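Local coordinates for uncharacterized protein (Parabacteroides merdae, PDB 4R7F) that is of unknown function but folds into immunoglobulin-like beta-sandwich domains, the first of them of the type 9 secretion system plug protein family, at residues Phe274-Ser279 and Leu338-Ser343; Arg225-Leu230 and Tyr291-Thr296; Thr94-Tyr99 and Thr286-Tyr291. All coordinates share one frame; numbering follows the deposited sequence. Where two conformers were deposited one is given.

In the fold
Contacts 1 and 2 lie in the C-terminal beta-sandwich, their centres 9 Å apart, and contact 3 joins that sandwich to the N-terminal domain, of the type 9 secretion system plug protein family. Contact 1 is the hub: Leu339 O lies 2.9 Å from Tyr291 N, which belongs to both other contacts, and Gln341 OE1 lies 2.7 Å from Asp289 N of contact 3. Ser279 N also meets Leu230 O of contact 2 at 2.9 Å. Contacts 2 and 3 share strand 290-298 but have centres 16 Å apart and touch only through that common strand. A bound magnesium ion lies about 11 Å from the side chain of Phe275, too far for direct contact.

Contact 1 (Phe274-Ser279 and Leu338-Ser343); sequences FFIRCS and LLKQGS
Strand 274-276 runs antiparallel to the start of strand 342-352, and Phe275 and Ser343 form the hydrogen-bonded pair, with Phe275 N 2.8 Å from Ser343 O and Ser343 N 2.9 Å from Phe275 O. Both donors lie in the carbonyl planes. The pair belongs to the C-terminal beta-sandwich, at the point where the chain leaves strand 332-340 of one sheet and enters strand 342-352 of the other. Past the pair, Arg277 N still reaches Gln341 O at 3.3 Å, but from above the carbonyl plane. Gly342 sits so close to the opposite strand that a CB would collide with Phe275 O, and its CA makes a CA-H...O contact with that oxygen at 3.1 Å. Ile276 meets the extended aliphatic chain of Lys340 at about a right angle: CG2, anti to the backbone N, lies 3.6 Å from Lys340 CD, while CD1 packs against Lys340 CB. Lys340 then carries its NZ on to a salt bridge with Asp44 of the N-terminal domain and a hydrogen bond to Asp285 O of its own domain. An alanine in place of Ile276 lacks both CG2 and CD1 and would probably leave the methylene chain of Lys340 less firmly placed to reach Asp44. Beside them Gln341 CB rests against Arg277 O, and Gln341 OE1, near Cys278 CB, accepts from Asp289 N; Cys278 itself is disulfide-bonded to Cys281. The Arg277 guanidinium, described here in one of two conformers, has Phe275 CB over the centre of one face. Ser343 OG, turned beside its own backbone N (chi1 -52°), accepts a bent hydrogen bond in the guanidinium plane from Arg277 NH1, 3.0 Å away.

Contact 2 (Arg225-Leu230 and Tyr291-Thr296); sequences RRMEFL and YIVHFT
In the core of the C-terminal beta-sandwich, strand 225-228 and strand 290-298 face each other from opposite sheets with no hydrogen bond between the two segments; the touching parts, 227-229 and 291-295, run at 159° to each other. The nearest CA atoms, those of Phe229 and Tyr291, are still 9.1 Å apart, so side chains alone bridge the gap. The tight end belongs to Phe229, whose ring is set in the crowded position between backbone N and carbonyl carbon (chi1 62°). It slides past the oppositely directed Tyr291, CD2 to CD2 at 3.6 Å, with the ring planes oblique at 35°. The tip of the same ring meets Val293 head-on, Phe229 CZ lying 3.7 Å from Val293 CG2. Packing thins toward Met227, a selenomethionine, whose bent chain touches the other strand through its methyl group alone. The outward side is looser and partly open to solvent: Arg226 turns to a salt bridge with Asp267, and His294 to Asn250. Leu253 and Leu339 also lie against Met227, and Tyr346 meets the Phe295 ring edge-to-face. Met227 CE reaches Val293 CG1 tip to tip at 4.0 Å and lies 3.9 Å from Phe295 CZ.

Contact 3 (Thr94-Tyr99 and Thr286-Tyr291); sequences TQYSNY and TEADYY
With CG in the crowded position between its backbone N and carbonyl carbon (chi1 64°), Tyr96 swings its ring over to 286-291, while Asp289 keeps CG anti to its backbone N (chi1 -157°) and so turns its carboxylate to Thr94. The Tyr96 hydroxyl donates to Ala288 O, OH to O 2.6 Å, in the carbonyl plane and on a lone pair, just where helix 284-287 ends. Tyr290 brings its ring edge over one face of Tyr96 in a T-shaped pair, planes at 82°, with Tyr290 CE1 3.7 Å from Tyr96 CD2. The contact thus joins strand 96-103 of the N-terminal domain, of the type 9 secretion system plug protein family, to the helix-strand connection of the C-terminal beta-sandwich. Tyr290 OH goes on to Asp44 and Thr16 of the N-terminal domain. Asp289 OD1 is gripped twice: Thr94 N meets its syn lone pair in a nearly straight bond of 3.1 Å, and Tyr290 N approaches from above the carboxylate plane at 2.7 Å. OD2 of the same group is held by Thr93 OG1. Thr94 OG1 lies 3.0 Å from Tyr290 O, and Thr94 CG2 packs on Tyr290 CB at 3.7 Å.

Contact 1 (Phe274-Ser279 and Leu338-Ser343)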
loop_
_atom_site.group_PDB
_atom_site.type_symbol
_atom_site.label_atom_id
_atom_site.label_comp_id
_atom_site.label_asym_id
_atom_site.label_seq_id
_atom_site.Cartn_x
_atom_site.Cartn_y
_atom_site.Cartn_z
ATOM N N PHE A 274 -6.903 -9.441 12.387
ATOM C CA PHE A 274 -7.461 -8.889 13.615
ATOM C C PHE A 274 -6.357 -8.262 14.438
ATOM O O PHE A 274 -5.190 -8.569 14.226
ATOM C CB PHE A 274 -8.206 -9.966 14.428
ATOM C CG PHE A 274 -7.321 -11.033 15.020
ATOM C CD1 PHE A 274 -6.606 -10.801 16.163
ATOM C CD2 PHE A 274 -7.246 -12.276 14.444
ATOM C CE1 PHE A 274 -5.804 -11.781 16.680
ATOM C CE2 PHE A 274 -6.486 -13.265 14.973
ATOM C CZ PHE A 274 -5.747 -13.019 16.081
ATOM N N PHE A 275 -6.734 -7.416 15.400
ATOM C CA PHE A 275 -5.778 -6.645 16.173
ATOM C C PHE A 275 -6.277 -6.602 17.585
ATOM O O PHE A 275 -7.395 -6.150 17.824
ATOM C CB PHE A 275 -5.680 -5.237 15.622
ATOM C CG PHE A 275 -5.334 -5.212 14.172
ATOM C CD1 PHE A 275 -6.335 -5.269 13.209
ATOM C CD2 PHE A 275 -4.008 -5.228 13.765
ATOM C CE1 PHE A 275 -6.022 -5.326 11.866
ATOM C CE2 PHE A 275 -3.698 -5.256 12.430
ATOM C CZ PHE A 275 -4.706 -5.308 11.483
ATOM N N ILE A 276 -5.460 -7.088 18.510
ATOM C CA ILE A 276 -5.850 -7.161 19.908
ATOM C C ILE A 276 -5.613 -5.788 20.555
ATOM O O ILE A 276 -4.508 -5.283 20.552
ATOM C CB ILE A 276 -5.081 -8.253 20.639
ATOM C CG1 ILE A 276 -5.311 -9.631 19.981
ATOM C CG2 ILE A 276 -5.451 -8.253 22.114
ATOM C CD1 ILE A 276 -6.758 -10.094 19.892
ATOM N N ARG A 277 -6.698 -5.223 21.091
ATOM C CA ARG A 277 -6.759 -3.847 21.576
ATOM C C ARG A 277 -7.852 -3.786 22.658
ATOM O O ARG A 277 -8.806 -4.560 22.633
ATOM C CB ARG A 277 -7.122 -2.869 20.435
ATOM C CG ARG A 277 -6.275 -2.938 19.163
ATOM C CD ARG A 277 -6.829 -2.021 18.069
ATOM N NE ARG A 277 -5.845 -1.659 17.041
ATOM C CZ ARG A 277 -6.166 -1.456 15.771
ATOM N NH1 ARG A 277 -7.424 -1.600 15.401
ATOM N NH2 ARG A 277 -5.249 -1.123 14.871
ATOM N N CYS A 278 -7.710 -2.883 23.620
ATOM C CA CYS A 278 -8.803 -2.581 24.547
ATOM C C CYS A 278 -8.648 -1.145 25.037
ATOM O O CYS A 278 -7.547 -0.601 24.949
ATOM C CB CYS A 278 -8.895 -3.591 25.699
ATOM S SG CYS A 278 -7.335 -4.163 26.361
ATOM N N SER A 279 -9.749 -0.531 25.492
ATOM C CA SER A 279 -9.761 0.884 25.909
ATOM C C SER A 279 -8.828 1.154 27.104
ATOM O O SER A 279 -8.974 0.534 28.167
ATOM C CB SER A 279 -11.194 1.312 26.246
ATOM O OG SER A 279 -11.906 1.634 25.061
ATOM N N LEU A 338 -15.523 -17.629 21.440
ATOM C CA LEU A 338 -14.777 -16.922 22.458
ATOM C C LEU A 338 -13.538 -16.275 21.822
ATOM O O LEU A 338 -12.641 -16.953 21.338
ATOM C CB LEU A 338 -14.365 -17.881 23.568
ATOM C CG LEU A 338 -13.747 -17.257 24.825
ATOM C CD1 LEU A 338 -14.828 -16.646 25.708
ATOM C CD2 LEU A 338 -12.956 -18.276 25.631
ATOM N N LEU A 339 -13.517 -14.954 21.895
ATOM C CA LEU A 339 -12.554 -14.086 21.256
ATOM C C LEU A 339 -12.016 -13.044 22.250
ATOM O O LEU A 339 -12.749 -12.512 23.121
ATOM C CB LEU A 339 -13.215 -13.343 20.075
ATOM C CG LEU A 339 -13.603 -14.228 18.880
ATOM C CD1 LEU A 339 -14.376 -13.449 17.838
ATOM C CD2 LEU A 339 -12.371 -14.839 18.248
ATOM N N LYS A 340 -10.727 -12.775 22.102
ATOM C CA LYS A 340 -10.043 -11.704 22.813
ATOM C C LYS A 340 -10.404 -10.371 22.197
ATOM O O LYS A 340 -10.468 -10.215 20.970
ATOM C CB LYS A 340 -8.543 -11.932 22.738
ATOM C CG LYS A 340 -7.696 -11.131 23.701
ATOM C CD LYS A 340 -6.214 -11.464 23.490
ATOM C CE LYS A 340 -5.356 -11.017 24.660
ATOM N NZ LYS A 340 -4.107 -11.810 24.771
ATOM N N GLN A 341 -10.641 -9.403 23.062
ATOM C CA GLN A 341 -11.022 -8.065 22.653
ATOM C C GLN A 341 -10.090 -7.441 21.618
ATOM O O GLN A 341 -8.864 -7.564 21.727
ATOM C CB GLN A 341 -11.031 -7.141 23.857
ATOM C CG GLN A 341 -12.091 -7.417 24.872
ATOM C CD GLN A 341 -11.939 -6.461 26.032
ATOM O OE1 GLN A 341 -11.067 -6.646 26.888
ATOM N NE2 GLN A 341 -12.760 -5.419 26.044
ATOM N N GLY A 342 -10.688 -6.717 20.670
ATOM C CA GLY A 342 -9.941 -6.051 19.607
ATOM C C GLY A 342 -10.803 -5.704 18.391
ATOM O O GLY A 342 -12.039 -5.690 18.476
ATOM N N SER A 343 -10.132 -5.427 17.267
ATOM C CA SER A 343 -10.773 -5.171 15.962
ATOM C C SER A 343 -10.598 -6.393 15.113
ATOM O O SER A 343 -9.465 -6.849 14.909
ATOM C CB SER A 343 -10.133 -3.981 15.222
ATOM O OG SER A 343 -10.066 -2.839 16.055
#

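Contact 2 (Arg225-Leu230 and Tyr291-Thr296)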
loop_
_atom_site.group_PDB
_atom_site.type_symbol
_atom_site.label_atom_id
_atom_site.label_comp_id
_atom_site.label_asym_id
_atom_site.label_seq_id
_atom_site.Cartn_x
_atom_site.Cartn_y
_atom_site.Cartn_z
ATOM N N ARG A 225 -15.850 -7.816 6.380
ATOM C CA ARG A 225 -16.684 -7.241 7.399
ATOM C C ARG A 225 -15.834 -6.925 8.607
ATOM O O ARG A 225 -14.841 -7.633 8.890
ATOM C CB ARG A 225 -17.779 -8.230 7.816
ATOM C CG ARG A 225 -18.782 -8.560 6.728
ATOM C CD ARG A 225 -19.538 -9.833 7.066
ATOM N NE ARG A 225 -20.261 -10.384 5.943
ATOM C CZ ARG A 225 -21.485 -10.021 5.574
ATOM N NH1 ARG A 225 -22.153 -9.075 6.218
ATOM N NH2 ARG A 225 -22.039 -10.618 4.540
ATOM N N ARG A 226 -16.229 -5.872 9.330
ATOM C CA ARG A 226 -15.452 -5.424 10.504
ATOM C C ARG A 226 -16.344 -5.254 11.695
ATOM O O ARG A 226 -17.548 -4.973 11.576
ATOM C CB ARG A 226 -14.679 -4.130 10.229
ATOM C CG ARG A 226 -13.645 -4.240 9.106
ATOM C CD ARG A 226 -13.380 -2.914 8.406
ATOM N NE ARG A 226 -12.920 -1.849 9.321
ATOM C CZ ARG A 226 -13.385 -0.595 9.357
ATOM N NH1 ARG A 226 -14.344 -0.176 8.529
ATOM N NH2 ARG A 226 -12.881 0.264 10.229
HETATM N N MSE A 227 -15.709 -5.414 12.851
HETATM C CA MSE A 227 -16.371 -5.477 14.143
HETATM C C MSE A 227 -15.298 -5.139 15.146
HETATM O O MSE A 227 -14.133 -5.464 14.923
HETATM C CB MSE A 227 -16.816 -6.943 14.102
HETATM C CG MSE A 227 -17.225 -7.600 15.362
HETATM SE SE MSE A 227 -15.721 -8.184 16.413
HETATM C CE MSE A 227 -15.537 -10.113 16.182
ATOM N N GLU A 228 -15.654 -4.473 16.242
ATOM C CA GLU A 228 -14.683 -4.111 17.293
ATOM C C GLU A 228 -15.367 -4.128 18.627
ATOM O O GLU A 228 -16.492 -3.646 18.747
ATOM C CB GLU A 228 -14.169 -2.684 17.149
ATOM C CG GLU A 228 -13.347 -2.354 15.926
ATOM C CD GLU A 228 -12.752 -0.953 16.016
ATOM O OE1 GLU A 228 -12.638 -0.443 17.154
ATOM O OE2 GLU A 228 -12.411 -0.368 14.955
ATOM N N PHE A 229 -14.674 -4.624 19.643
ATOM C CA PHE A 229 -15.208 -4.571 20.996
ATOM C C PHE A 229 -14.077 -4.343 21.974
ATOM O O PHE A 229 -13.531 -5.274 22.565
ATOM C CB PHE A 229 -16.061 -5.792 21.348
ATOM C CG PHE A 229 -15.322 -7.116 21.312
ATOM C CD1 PHE A 229 -15.023 -7.744 20.103
ATOM C CD2 PHE A 229 -14.995 -7.771 22.496
ATOM C CE1 PHE A 229 -14.373 -8.973 20.090
ATOM C CE2 PHE A 229 -14.332 -8.988 22.484
ATOM C CZ PHE A 229 -14.016 -9.593 21.281
ATOM N N LEU A 230 -13.781 -3.059 22.154
ATOM C CA LEU A 230 -12.661 -2.603 22.934
ATOM C C LEU A 230 -12.992 -2.390 24.407
ATOM O O LEU A 230 -12.080 -2.236 25.224
ATOM C CB LEU A 230 -12.137 -1.306 22.347
ATOM C CG LEU A 230 -11.760 -1.315 20.876
ATOM C CD1 LEU A 230 -11.160 0.042 20.517
ATOM C CD2 LEU A 230 -10.793 -2.443 20.556
ATOM N N TYR A 291 -14.394 -12.512 25.512
ATOM C CA TYR A 291 -15.843 -12.436 25.568
ATOM C C TYR A 291 -16.392 -13.466 24.584
ATOM O O TYR A 291 -15.699 -13.872 23.658
ATOM C CB TYR A 291 -16.339 -11.032 25.187
ATOM C CG TYR A 291 -15.937 -9.873 26.117
ATOM C CD1 TYR A 291 -15.247 -10.076 27.322
ATOM C CD2 TYR A 291 -16.264 -8.561 25.785
ATOM C CE1 TYR A 291 -14.895 -9.006 28.147
ATOM C CE2 TYR A 291 -15.928 -7.496 26.613
ATOM C CZ TYR A 291 -15.247 -7.719 27.795
ATOM O OH TYR A 291 -14.904 -6.651 28.602
ATOM N N ILE A 292 -17.626 -13.907 24.792
ATOM C CA ILE A 292 -18.299 -14.743 23.814
ATOM C C ILE A 292 -18.860 -13.827 22.755
ATOM O O ILE A 292 -19.724 -13.006 23.053
ATOM C CB ILE A 292 -19.496 -15.504 24.388
ATOM C CG1 ILE A 292 -19.088 -16.388 25.554
ATOM C CG2 ILE A 292 -20.138 -16.365 23.311
ATOM C CD1 ILE A 292 -18.147 -17.479 25.145
ATOM N N VAL A 293 -18.391 -13.958 21.517
ATOM C CA VAL A 293 -18.953 -13.136 20.448
ATOM C C VAL A 293 -19.942 -13.921 19.602
ATOM O O VAL A 293 -19.645 -15.020 19.188
ATOM C CB VAL A 293 -17.853 -12.542 19.596
ATOM C CG1 VAL A 293 -18.432 -11.630 18.536
ATOM C CG2 VAL A 293 -16.865 -11.818 20.505
ATOM N N HIS A 294 -21.112 -13.321 19.347
ATOM C CA HIS A 294 -22.198 -13.965 18.653
ATOM C C HIS A 294 -22.362 -13.390 17.271
ATOM O O HIS A 294 -22.661 -12.194 17.120
ATOM C CB HIS A 294 -23.531 -13.791 19.383
ATOM C CG HIS A 294 -23.539 -14.352 20.759
ATOM N ND1 HIS A 294 -24.040 -15.601 21.055
ATOM C CD2 HIS A 294 -23.097 -13.839 21.928
ATOM C CE1 HIS A 294 -23.897 -15.835 22.342
ATOM N NE2 HIS A 294 -23.310 -14.791 22.891
ATOM N N PHE A 295 -22.204 -14.264 16.276
ATOM C CA PHE A 295 -22.334 -13.883 14.865
ATOM C C PHE A 295 -23.655 -14.379 14.346
ATOM O O PHE A 295 -24.049 -15.502 14.665
ATOM C CB PHE A 295 -21.253 -14.537 14.013
ATOM C CG PHE A 295 -19.856 -14.068 14.313
ATOM C CD1 PHE A 295 -19.170 -14.555 15.403
ATOM C CD2 PHE A 295 -19.217 -13.200 13.464
ATOM C CE1 PHE A 295 -17.882 -14.158 15.643
ATOM C CE2 PHE A 295 -17.930 -12.787 13.714
ATOM C CZ PHE A 295 -17.260 -13.271 14.800
ATOM N N THR A 296 -24.290 -13.571 13.503
ATOM C CA THR A 296 -25.572 -13.893 12.923
ATOM C C THR A 296 -25.575 -13.518 11.466
ATOM O O THR A 296 -25.295 -12.361 11.148
ATOM C CB THR A 296 -26.705 -13.116 13.635
ATOM O OG1 THR A 296 -26.754 -13.511 15.010
ATOM C CG2 THR A 296 -28.014 -13.446 13.030
#

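Contact 3 (Thr94-Tyr99 and Thr286-Tyr291)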
loop_
_atom_site.group_PDB
_atom_site.type_symbol
_atom_site.label_atom_id
_atom_site.label_comp_id
_atom_site.label_asym_id
_atom_site.label_seq_id
_atom_site.Cartn_x
_atom_site.Cartn_y
_atom_site.Cartn_z
ATOM N N THR A 94 -11.781 -13.582 32.215
ATOM C CA THR A 94 -11.283 -14.823 31.686
ATOM C C THR A 94 -9.775 -14.779 31.935
ATOM O O THR A 94 -9.060 -13.873 31.446
ATOM C CB THR A 94 -11.619 -14.938 30.173
ATOM O OG1 THR A 94 -13.024 -14.800 29.976
ATOM C CG2 THR A 94 -11.159 -16.248 29.613
ATOM N N GLN A 95 -9.292 -15.729 32.723
ATOM C CA GLN A 95 -7.877 -15.780 33.028
ATOM C C GLN A 95 -7.108 -16.567 31.972
ATOM O O GLN A 95 -7.577 -17.582 31.444
ATOM C CB GLN A 95 -7.645 -16.374 34.412
ATOM C CG GLN A 95 -7.885 -15.372 35.527
ATOM C CD GLN A 95 -7.893 -16.025 36.887
ATOM O OE1 GLN A 95 -7.530 -17.192 37.027
ATOM N NE2 GLN A 95 -8.314 -15.279 37.898
ATOM N N TYR A 96 -5.907 -16.083 31.694
ATOM C CA TYR A 96 -5.018 -16.692 30.740
ATOM C C TYR A 96 -3.586 -16.216 30.953
ATOM O O TYR A 96 -3.338 -15.199 31.630
ATOM C CB TYR A 96 -5.487 -16.325 29.311
ATOM C CG TYR A 96 -5.428 -14.865 28.991
ATOM C CD1 TYR A 96 -4.273 -14.301 28.494
ATOM C CD2 TYR A 96 -6.534 -14.037 29.172
ATOM C CE1 TYR A 96 -4.201 -12.944 28.178
ATOM C CE2 TYR A 96 -6.474 -12.684 28.858
ATOM C CZ TYR A 96 -5.290 -12.133 28.357
ATOM O OH TYR A 96 -5.187 -10.766 28.032
ATOM N N SER A 97 -2.649 -16.939 30.346
ATOM C CA SER A 97 -1.272 -16.466 30.217
ATOM C C SER A 97 -1.006 -16.252 28.711
ATOM O O SER A 97 -1.550 -16.935 27.878
ATOM C CB SER A 97 -0.255 -17.446 30.848
ATOM O OG SER A 97 -0.742 -18.080 32.027
ATOM N N ASN A 98 -0.176 -15.276 28.395
ATOM C CA ASN A 98 0.168 -14.915 27.045
ATOM C C ASN A 98 1.626 -15.256 26.803
ATOM O O ASN A 98 2.485 -14.887 27.603
ATOM C CB ASN A 98 -0.041 -13.412 26.874
ATOM C CG ASN A 98 0.427 -12.907 25.544
ATOM O OD1 ASN A 98 1.323 -12.051 25.463
ATOM N ND2 ASN A 98 -0.188 -13.430 24.478
ATOM N N TYR A 99 1.889 -15.925 25.684
ATOM C CA TYR A 99 3.182 -16.512 25.355
ATOM C C TYR A 99 3.688 -15.947 24.042
ATOM O O TYR A 99 2.923 -15.632 23.134
ATOM C CB TYR A 99 3.047 -18.017 25.187
ATOM C CG TYR A 99 2.645 -18.747 26.451
ATOM C CD1 TYR A 99 1.322 -18.772 26.866
ATOM C CD2 TYR A 99 3.601 -19.414 27.243
ATOM C CE1 TYR A 99 0.946 -19.427 28.025
ATOM C CE2 TYR A 99 3.233 -20.085 28.410
ATOM C CZ TYR A 99 1.904 -20.068 28.806
ATOM O OH TYR A 99 1.500 -20.723 29.943
ATOM N N THR A 286 -1.873 -8.802 27.509
ATOM C CA THR A 286 -2.217 -9.309 28.862
ATOM C C THR A 286 -3.429 -8.634 29.535
ATOM O O THR A 286 -3.895 -9.076 30.580
ATOM C CB THR A 286 -1.017 -9.188 29.819
ATOM O OG1 THR A 286 -0.582 -7.830 29.862
ATOM C CG2 THR A 286 0.138 -10.073 29.363
ATOM N N GLU A 287 -3.965 -7.589 28.924
ATOM C CA GLU A 287 -5.037 -6.802 29.526
ATOM C C GLU A 287 -6.387 -7.002 28.826
ATOM O O GLU A 287 -7.458 -6.760 29.409
ATOM C CB GLU A 287 -4.644 -5.323 29.524
ATOM C CG GLU A 287 -3.442 -4.972 30.402
ATOM C CD GLU A 287 -3.026 -3.506 30.262
ATOM O OE1 GLU A 287 -2.609 -3.071 29.173
ATOM O OE2 GLU A 287 -3.129 -2.770 31.244
ATOM N N ALA A 288 -6.354 -7.472 27.588
ATOM C CA ALA A 288 -7.589 -7.721 26.836
ATOM C C ALA A 288 -8.284 -8.956 27.367
ATOM O O ALA A 288 -7.638 -9.978 27.614
ATOM C CB ALA A 288 -7.271 -7.898 25.379
ATOM N N ASP A 289 -9.590 -8.854 27.550
ATOM C CA ASP A 289 -10.392 -9.942 28.102
ATOM C C ASP A 289 -10.935 -10.808 26.941
ATOM O O ASP A 289 -10.768 -10.448 25.769
ATOM C CB ASP A 289 -11.542 -9.324 28.948
ATOM C CG ASP A 289 -12.094 -10.275 29.993
ATOM O OD1 ASP A 289 -11.745 -11.485 29.950
ATOM O OD2 ASP A 289 -12.891 -9.818 30.851
ATOM N N TYR A 290 -11.582 -11.926 27.277
ATOM C CA TYR A 290 -12.146 -12.866 26.314
ATOM C C TYR A 290 -13.633 -12.830 26.560
ATOM O O TYR A 290 -14.076 -13.102 27.674
ATOM C CB TYR A 290 -11.622 -14.329 26.503
ATOM C CG TYR A 290 -10.292 -14.640 25.793
ATOM C CD1 TYR A 290 -9.063 -14.398 26.405
ATOM C CD2 TYR A 290 -10.271 -15.131 24.513
ATOM C CE1 TYR A 290 -7.864 -14.651 25.762
ATOM C CE2 TYR A 290 -9.074 -15.384 23.852
ATOM C CZ TYR A 290 -7.879 -15.147 24.466
ATOM O OH TYR A 290 -6.718 -15.413 23.784
ATOM N N TYR A 291 -14.394 -12.512 25.512
ATOM C CA TYR A 291 -15.843 -12.436 25.568
ATOM C C TYR A 291 -16.392 -13.466 24.584
ATOM O O TYR A 291 -15.699 -13.872 23.658
ATOM C CB TYR A 291 -16.339 -11.032 25.187
ATOM C CG TYR A 291 -15.937 -9.873 26.117
ATOM C CD1 TYR A 291 -15.247 -10.076 27.322
ATOM C CD2 TYR A 291 -16.264 -8.561 25.785
ATOM C CE1 TYR A 291 -14.895 -9.006 28.147
ATOM C CE2 TYR A 291 -15.928 -7.496 26.613
ATOM C CZ TYR A 291 -15.247 -7.719 27.795
ATOM O OH TYR A 291 -14.904 -6.651 28.602
#